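Local coordinates for protein endoglucanase A (Clostridium longisporum, PDB 6Q1I) that hydrolyses internal beta-1,4-glucosidic linkages in cellulose, lichenan and cereal beta-glucans, and also acts on xylan, at residues A[98-103]-A[108-113]. Residues are numbered along the deposited sequence; the frame is centred on the assembly and turned at random.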
loop_
_atom_site.group_PDB
_atom_site.type_symbol
_atom_site.label_atom_id
_atom_site.label_comp_id
_atom_site.label_asym_id
_atom_site.label_seq_id
_atom_site.Cartn_x
_atom_site.Cartn_y
_atom_site.Cartn_z
ATOM N N GLU A 98 7.406 -14.828 8.087
ATOM C CA GLU A 98 6.348 -15.590 8.742
ATOM C C GLU A 98 4.978 -14.955 8.506
ATOM O O GLU A 98 3.992 -15.664 8.256
ATOM C CB GLU A 98 6.650 -15.749 10.235
ATOM C CG GLU A 98 5.621 -16.605 11.009
ATOM C CD GLU A 98 5.766 -18.129 10.832
ATOM O OE1 GLU A 98 6.601 -18.594 10.039
ATOM O OE2 GLU A 98 5.020 -18.877 11.507
ATOM N N VAL A 99 4.893 -13.624 8.573
ATOM C CA VAL A 99 3.616 -12.954 8.333
ATOM C C VAL A 99 3.203 -13.086 6.869
ATOM O O VAL A 99 2.036 -13.353 6.562
ATOM C CB VAL A 99 3.687 -11.484 8.792
ATOM C CG1 VAL A 99 2.424 -10.738 8.417
ATOM C CG2 VAL A 99 3.922 -11.417 10.297
ATOM N N VAL A 100 4.159 -12.937 5.946
ATOM C CA VAL A 100 3.877 -13.213 4.539
ATOM C C VAL A 100 3.347 -14.635 4.374
ATOM O O VAL A 100 2.367 -14.870 3.658
ATOM C CB VAL A 100 5.137 -12.968 3.686
ATOM C CG1 VAL A 100 4.967 -13.561 2.268
ATOM C CG2 VAL A 100 5.465 -11.489 3.612
ATOM N N ASP A 101 3.967 -15.604 5.060
ATOM C CA ASP A 101 3.534 -16.996 4.941
ATOM C C ASP A 101 2.104 -17.211 5.454
ATOM O O ASP A 101 1.362 -18.025 4.886
ATOM C CB ASP A 101 4.510 -17.933 5.662
ATOM C CG ASP A 101 5.809 -18.166 4.886
ATOM O OD1 ASP A 101 5.838 -17.982 3.655
ATOM O OD2 ASP A 101 6.812 -18.559 5.514
ATOM N N TYR A 102 1.696 -16.520 6.533
ATOM C CA TYR A 102 0.303 -16.621 6.969
ATOM C C TYR A 102 -0.628 -16.328 5.797
ATOM O O TYR A 102 -1.631 -17.010 5.586
ATOM C CB TYR A 102 -0.034 -15.616 8.081
ATOM C CG TYR A 102 0.682 -15.726 9.409
ATOM C CD1 TYR A 102 1.292 -16.895 9.834
ATOM C CD2 TYR A 102 0.730 -14.625 10.253
ATOM C CE1 TYR A 102 1.944 -16.946 11.069
ATOM C CE2 TYR A 102 1.355 -14.669 11.461
ATOM C CZ TYR A 102 1.966 -15.816 11.871
ATOM O OH TYR A 102 2.597 -15.793 13.092
ATOM N N CYS A 103 -0.309 -15.268 5.052
ATOM C CA CYS A 103 -1.174 -14.780 3.983
ATOM C C CYS A 103 -1.105 -15.676 2.756
ATOM O O CYS A 103 -2.140 -16.023 2.174
ATOM C CB CYS A 103 -0.749 -13.360 3.610
ATOM S SG CYS A 103 -0.866 -12.140 4.951
ATOM N N LEU A 108 -4.010 -15.870 -0.452
ATOM C CA LEU A 108 -4.149 -14.448 -0.719
ATOM C C LEU A 108 -3.039 -13.968 -1.646
ATOM O O LEU A 108 -1.928 -14.514 -1.649
ATOM C CB LEU A 108 -4.057 -13.665 0.596
ATOM C CG LEU A 108 -5.191 -13.930 1.587
ATOM C CD1 LEU A 108 -4.810 -13.463 2.970
ATOM C CD2 LEU A 108 -6.470 -13.229 1.133
ATOM N N TYR A 109 -3.348 -12.940 -2.443
ATOM C CA TYR A 109 -2.293 -12.108 -3.012
ATOM C C TYR A 109 -1.701 -11.273 -1.886
ATOM O O TYR A 109 -2.414 -10.841 -0.975
ATOM C CB TYR A 109 -2.838 -11.189 -4.122
ATOM C CG TYR A 109 -3.336 -11.988 -5.293
ATOM C CD1 TYR A 109 -4.655 -12.409 -5.359
ATOM C CD2 TYR A 109 -2.470 -12.396 -6.295
ATOM C CE1 TYR A 109 -5.104 -13.206 -6.395
ATOM C CE2 TYR A 109 -2.909 -13.185 -7.339
ATOM C CZ TYR A 109 -4.224 -13.589 -7.388
ATOM O OH TYR A 109 -4.650 -14.385 -8.434
ATOM N N VAL A 110 -0.390 -11.074 -1.928
ATOM C CA VAL A 110 0.324 -10.324 -0.904
ATOM C C VAL A 110 1.136 -9.243 -1.594
ATOM O O VAL A 110 1.892 -9.533 -2.526
ATOM C CB VAL A 110 1.245 -11.240 -0.081
ATOM C CG1 VAL A 110 2.100 -10.420 0.859
ATOM C CG2 VAL A 110 0.406 -12.252 0.672
ATOM N N ILE A 111 0.997 -8.008 -1.127
ATOM C CA ILE A 111 1.841 -6.899 -1.558
ATOM C C ILE A 111 2.821 -6.617 -0.427
ATOM O O ILE A 111 2.404 -6.244 0.678
ATOM C CB ILE A 111 1.014 -5.638 -1.856
ATOM C CG1 ILE A 111 -0.014 -5.868 -2.960
ATOM C CG2 ILE A 111 1.958 -4.489 -2.196
ATOM C CD1 ILE A 111 -1.106 -4.799 -3.006
ATOM N N LEU A 112 4.113 -6.787 -0.697
ATOM C CA LEU A 112 5.180 -6.498 0.257
ATOM C C LEU A 112 5.939 -5.277 -0.257
ATOM O O LEU A 112 6.475 -5.308 -1.372
ATOM C CB LEU A 112 6.121 -7.698 0.371
ATOM C CG LEU A 112 7.264 -7.535 1.378
ATOM C CD1 LEU A 112 6.712 -7.447 2.818
ATOM C CD2 LEU A 112 8.270 -8.672 1.251
ATOM N N ASN A 113 5.995 -4.213 0.543
ATOM C CA ASN A 113 6.593 -2.954 0.106
ATOM C C ASN A 113 7.796 -2.581 0.970
ATOM O O ASN A 113 8.231 -3.349 1.831
ATOM C CB ASN A 113 5.551 -1.825 0.067
ATOM C CG ASN A 113 5.209 -1.263 1.425
ATOM O OD1 ASN A 113 5.725 -1.705 2.454
ATOM N ND2 ASN A 113 4.322 -0.262 1.432
#
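The backbones of C103, near the end of helix 90-105, and L108, just before strand 109-113, meet where the chain turns back. The helix and strand segments run nearly antiparallel, at 156°, with axes 8.8 Å apart at closest. L108 N donates to C103 O at 3.2 Å, with an N-H...O angle of 159°. The donor is tilted from the carbonyl plane.

From the loop residue L108 and from V110 and L112 of the strand, the side chains start toward the helix. CB of C103 packs against V110 CG2 at 3.3 Å, tight for two carbons. With V110 CG1 anti to the backbone N (chi1 173°), CG2 is the methyl set against C103, while CG1 comes within 4.5 Å of V100 CG2. That same V100 methyl meets L112 CD1 at 4.3 Å. L108 lays CD1 alongside C103 CB, 4.1 Å away.

F146 touches both V100 and L112, and I61 of helix 58-67 packs on C103. This is the helix-to-strand return of a beta-alpha-beta unit (71-74, 90-105, 109-113) in the TIM barrel of the family 5 catalytic domain, away from the predicted catalytic positions. A single hydrogen bond between the segments ties the turn; the rest is buried apolar packing of helix on barrel wall.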